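Local coordinates for sugar ABC transporter, periplasmic sugar-binding protein (Caulobacter crescentus, PDB 4IRX) that binds myo-inositol in the cleft between its two lobes and probably delivers it to an ABC transporter for uptake, at residues G116-A119 with M120-V124; P251-Q254 with I255-L259. All coordinates share one frame; numbering follows the deposited sequence.

Interaction 1: G116-A119 with M120-V124; sequences GGRA and MADWV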
loop_
_atom_site.group_PDB
_atom_site.type_symbol
_atom_site.label_atom_id
_atom_site.label_comp_id
_atom_site.label_asym_id
_atom_site.label_seq_id
_atom_site.Cartn_x
_atom_site.Cartn_y
_atom_site.Cartn_z
ATOM N N GLY A 116 -9.681 -5.371 -1.361
ATOM C CA GLY A 116 -9.115 -5.302 -0.011
ATOM C C GLY A 116 -9.910 -4.466 0.965
ATOM O O GLY A 116 -10.169 -4.907 2.087
ATOM N N GLY A 117 -10.308 -3.274 0.521
ATOM C CA GLY A 117 -11.139 -2.409 1.331
ATOM C C GLY A 117 -12.488 -3.046 1.607
ATOM O O GLY A 117 -13.006 -3.002 2.736
ATOM N N ARG A 118 -13.049 -3.687 0.583
ATOM C CA ARG A 118 -14.346 -4.353 0.736
ATOM C C ARG A 118 -14.270 -5.512 1.744
ATOM O O ARG A 118 -15.210 -5.725 2.513
ATOM C CB ARG A 118 -14.883 -4.829 -0.639
ATOM C CG ARG A 118 -16.211 -5.563 -0.582
ATOM C CD ARG A 118 -17.261 -4.618 -0.117
ATOM N NE ARG A 118 -18.594 -5.216 0.050
ATOM C CZ ARG A 118 -19.639 -4.962 -0.739
ATOM N NH1 ARG A 118 -19.501 -4.189 -1.820
ATOM N NH2 ARG A 118 -20.831 -5.499 -0.450
ATOM N N ALA A 119 -13.160 -6.245 1.763
ATOM C CA ALA A 119 -12.960 -7.307 2.769
ATOM C C ALA A 119 -13.008 -6.774 4.196
ATOM O O ALA A 119 -13.587 -7.397 5.089
ATOM C CB ALA A 119 -11.631 -8.017 2.541
HETATM N N MSE A 120 -12.366 -5.636 4.415
HETATM C CA MSE A 120 -12.410 -4.989 5.745
HETATM C C MSE A 120 -13.835 -4.637 6.139
HETATM O O MSE A 120 -14.263 -4.920 7.248
HETATM C CB MSE A 120 -11.599 -3.688 5.716
HETATM C CG MSE A 120 -10.132 -3.863 5.339
HETATM SE SE MSE A 120 -9.209 -2.141 5.260
HETATM C CE MSE A 120 -8.575 -2.039 7.112
ATOM N N ALA A 121 -14.566 -3.984 5.241
ATOM C CA ALA A 121 -15.939 -3.584 5.541
ATOM C C ALA A 121 -16.855 -4.802 5.710
ATOM O O ALA A 121 -17.748 -4.786 6.556
ATOM C CB ALA A 121 -16.494 -2.643 4.423
ATOM N N ASP A 122 -16.642 -5.836 4.900
ATOM C CA ASP A 122 -17.462 -7.050 4.981
ATOM C C ASP A 122 -17.244 -7.710 6.331
ATOM O O ASP A 122 -18.191 -8.232 6.926
ATOM C CB ASP A 122 -17.184 -8.034 3.825
ATOM C CG ASP A 122 -17.797 -7.596 2.502
ATOM O OD1 ASP A 122 -18.632 -6.669 2.469
ATOM O OD2 ASP A 122 -17.399 -8.187 1.468
ATOM N N TRP A 123 -16.015 -7.665 6.827
ATOM C CA TRP A 123 -15.738 -8.138 8.174
ATOM C C TRP A 123 -16.556 -7.384 9.221
ATOM O O TRP A 123 -17.104 -7.991 10.166
ATOM C CB TRP A 123 -14.225 -8.091 8.511
ATOM C CG TRP A 123 -13.943 -8.553 9.916
ATOM C CD1 TRP A 123 -13.635 -9.811 10.336
ATOM C CD2 TRP A 123 -13.995 -7.735 11.087
ATOM N NE1 TRP A 123 -13.485 -9.825 11.711
ATOM C CE2 TRP A 123 -13.695 -8.559 12.194
ATOM C CE3 TRP A 123 -14.260 -6.384 11.306
ATOM C CZ2 TRP A 123 -13.658 -8.066 13.510
ATOM C CZ3 TRP A 123 -14.216 -5.893 12.618
ATOM C CH2 TRP A 123 -13.917 -6.735 13.691
ATOM N N VAL A 124 -16.625 -6.063 9.087
ATOM C CA VAL A 124 -17.409 -5.258 10.021
ATOM C C VAL A 124 -18.886 -5.680 9.967
ATOM O O VAL A 124 -19.519 -5.885 11.000
ATOM C CB VAL A 124 -17.290 -3.738 9.728
ATOM C CG1 VAL A 124 -18.212 -2.958 10.656
ATOM C CG2 VAL A 124 -15.823 -3.296 9.865
#

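Interaction 2: P251-Q254 with I255-L259; sequences PGLQ and IRTAL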
loop_
_atom_site.group_PDB
_atom_site.type_symbol
_atom_site.label_atom_id
_atom_site.label_comp_id
_atom_site.label_asym_id
_atom_site.label_seq_id
_atom_site.Cartn_x
_atom_site.Cartn_y
_atom_site.Cartn_z
ATOM N N PRO A 251 3.185 -8.225 -1.234
ATOM C CA PRO A 251 4.086 -7.237 -1.826
ATOM C C PRO A 251 5.328 -7.868 -2.436
ATOM O O PRO A 251 5.801 -7.320 -3.429
ATOM C CB PRO A 251 4.438 -6.323 -0.644
ATOM C CG PRO A 251 4.168 -7.155 0.586
ATOM C CD PRO A 251 2.992 -8.018 0.211
ATOM N N GLY A 252 5.830 -8.973 -1.899
ATOM C CA GLY A 252 6.975 -9.631 -2.508
ATOM C C GLY A 252 6.617 -10.059 -3.921
ATOM O O GLY A 252 7.346 -9.809 -4.877
ATOM N N LEU A 253 5.469 -10.697 -4.065
ATOM C CA LEU A 253 5.030 -11.137 -5.384
ATOM C C LEU A 253 4.780 -9.950 -6.339
ATOM O O LEU A 253 5.096 -10.035 -7.530
ATOM C CB LEU A 253 3.785 -12.019 -5.251
ATOM C CG LEU A 253 3.353 -12.699 -6.538
ATOM C CD1 LEU A 253 4.531 -13.439 -7.121
ATOM C CD2 LEU A 253 2.180 -13.647 -6.259
ATOM N N GLN A 254 4.232 -8.847 -5.832
ATOM C CA GLN A 254 4.060 -7.663 -6.689
ATOM C C GLN A 254 5.367 -7.211 -7.299
ATOM O O GLN A 254 5.468 -7.046 -8.514
ATOM C CB GLN A 254 3.474 -6.488 -5.889
ATOM C CG GLN A 254 2.035 -6.703 -5.397
ATOM C CD GLN A 254 1.499 -5.494 -4.657
ATOM O OE1 GLN A 254 1.673 -4.341 -5.087
ATOM N NE2 GLN A 254 0.883 -5.742 -3.490
ATOM N N ILE A 255 6.369 -7.008 -6.452
ATOM C CA ILE A 255 7.621 -6.437 -6.927
ATOM C C ILE A 255 8.388 -7.421 -7.772
ATOM O O ILE A 255 8.948 -7.041 -8.784
ATOM C CB ILE A 255 8.450 -5.791 -5.785
ATOM C CG1 ILE A 255 9.586 -4.931 -6.326
ATOM C CG2 ILE A 255 9.027 -6.844 -4.891
ATOM C CD1 ILE A 255 9.137 -3.775 -7.218
ATOM N N ARG A 256 8.335 -8.706 -7.409
ATOM C CA ARG A 256 9.008 -9.729 -8.195
ATOM C C ARG A 256 8.380 -9.843 -9.577
ATOM O O ARG A 256 9.096 -9.979 -10.557
ATOM C CB ARG A 256 9.001 -11.066 -7.469
ATOM C CG ARG A 256 9.785 -11.057 -6.143
ATOM C CD ARG A 256 9.637 -12.375 -5.454
ATOM N NE ARG A 256 10.256 -12.393 -4.122
ATOM C CZ ARG A 256 11.513 -12.749 -3.908
ATOM N NH1 ARG A 256 12.305 -13.098 -4.930
ATOM N NH2 ARG A 256 11.991 -12.749 -2.668
ATOM N N THR A 257 7.051 -9.729 -9.643
ATOM C CA THR A 257 6.361 -9.814 -10.922
ATOM C C THR A 257 6.702 -8.633 -11.807
ATOM O O THR A 257 6.945 -8.809 -13.013
ATOM C CB THR A 257 4.849 -9.927 -10.713
ATOM O OG1 THR A 257 4.556 -11.116 -9.957
ATOM C CG2 THR A 257 4.108 -9.946 -12.025
ATOM N N ALA A 258 6.733 -7.434 -11.231
ATOM C CA ALA A 258 7.141 -6.273 -12.032
ATOM C C ALA A 258 8.564 -6.420 -12.583
ATOM O O ALA A 258 8.811 -6.111 -13.752
ATOM C CB ALA A 258 7.006 -4.978 -11.220
ATOM N N LEU A 259 9.490 -6.884 -11.749
ATOM C CA LEU A 259 10.861 -7.048 -12.201
ATOM C C LEU A 259 10.997 -8.146 -13.247
ATOM O O LEU A 259 11.758 -7.993 -14.193
ATOM C CB LEU A 259 11.797 -7.299 -11.016
ATOM C CG LEU A 259 13.266 -7.203 -11.382
ATOM C CD1 LEU A 259 13.584 -5.770 -11.827
ATOM C CD2 LEU A 259 14.104 -7.622 -10.166
#

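Interaction 1: G116-A119 with M120-V124
G116-A119 runs straight into M120-V124 as consecutive turns of the helix 113-127, and each carbonyl of the first segment accepts the amide four residues on: G116 from M120, G117 from A121, R118 from D122 and A119 from W123. The bond from D122 N to R118 O is the shortest of the four at 2.8 Å, whereas M120 N reaches G116 O at 3.3 Å. This helix packs in one lobe of a periplasmic sugar-binding fold, beside the parallel sheet that holds strands 197-200 and 224-226, and its contact is an i to i+4 salt bridge laid over one helical turn. R118 has CG anti to its own amide nitrogen (chi1 179°) and a bend at chi2 that brings NE beside D122, one turn on toward the C-terminal end of the helix. NE, not the terminal nitrogens, makes the bond: it donates to D122 OD1 at 2.8 Å with an N-H...O angle of 162°. OD1 sits at the edge of the guanidinium, in its plane, and is approached on its syn side, somewhat out of the carboxylate plane, which is turned 72° from the guanidinium. R118 also touches D155 and A159 on helix 144-160, and A121 meets L157 there. Toward the sheet, the selenomethionine M120 packs on I226 and F228, and W123 on K224, I226 and V197. The side chain of M120 comes to about 9 Å from the bound inositol. M120 also brushes the preceding turn, with CG 3.4 Å from G116 O.

Interaction 2: P251-Q254 with I255-L259
L253 O is gripped twice by T257: its hydroxyl OG1 donates at 2.7 Å and its amide N at 2.9 Å, the two arriving from opposite faces of the carbonyl plane. OG1 stands beside the backbone N and anti to the carbonyl carbon (chi1 -60°), which turns the hydroxyl back onto the preceding turn, where L253 CD1 also lies against it at 3.7 Å. This is a threonine folded onto the i-4 carbonyl, here in the first turns of helix 251-268. R256 lays its aliphatic part over the preceding carbonyl, CG being 3.0 Å from G252 O, which also accepts R256 N; its guanidinium NH2 pairs with E29 and NH1 with D32 and E33 on helix 21-37. Replacing R256 with an alanine would probably leave those three carboxylates without their cation and strip G252 O of the cover given by CG and CD. I255 CG2 lies 3.4 Å from G252 O, and I255 packs on M26 and L30. Q254 NE2 donates to Q249 O and its side chain touches D96, both pocket residues, consistent with a second-shell place. Backbone-directed bonds thus hold the first turns, while the charge of R256 is spent on helix 21-37.

Both contacts are local, so neither closes a long loop: each spans successive turns of one helix, and they follow in series without nesting or crossing. From the N terminus, strands and helices of the first lobe, including helix 21-37 and strand 67-70, precede interaction 1, whose helix 113-127 follows strand 108-111 of the first lobe's sheet but belongs to the second lobe. Further on, after strand 246-248, interaction 2 opens helix 251-268 in the first lobe, which packs back on helix 21-37 and strand 67-70 and on the later strand 275-282. Their centres are 24 Å apart and they do not touch. The bound inositol lies between the two lobes, nearer to Q254 than to M120.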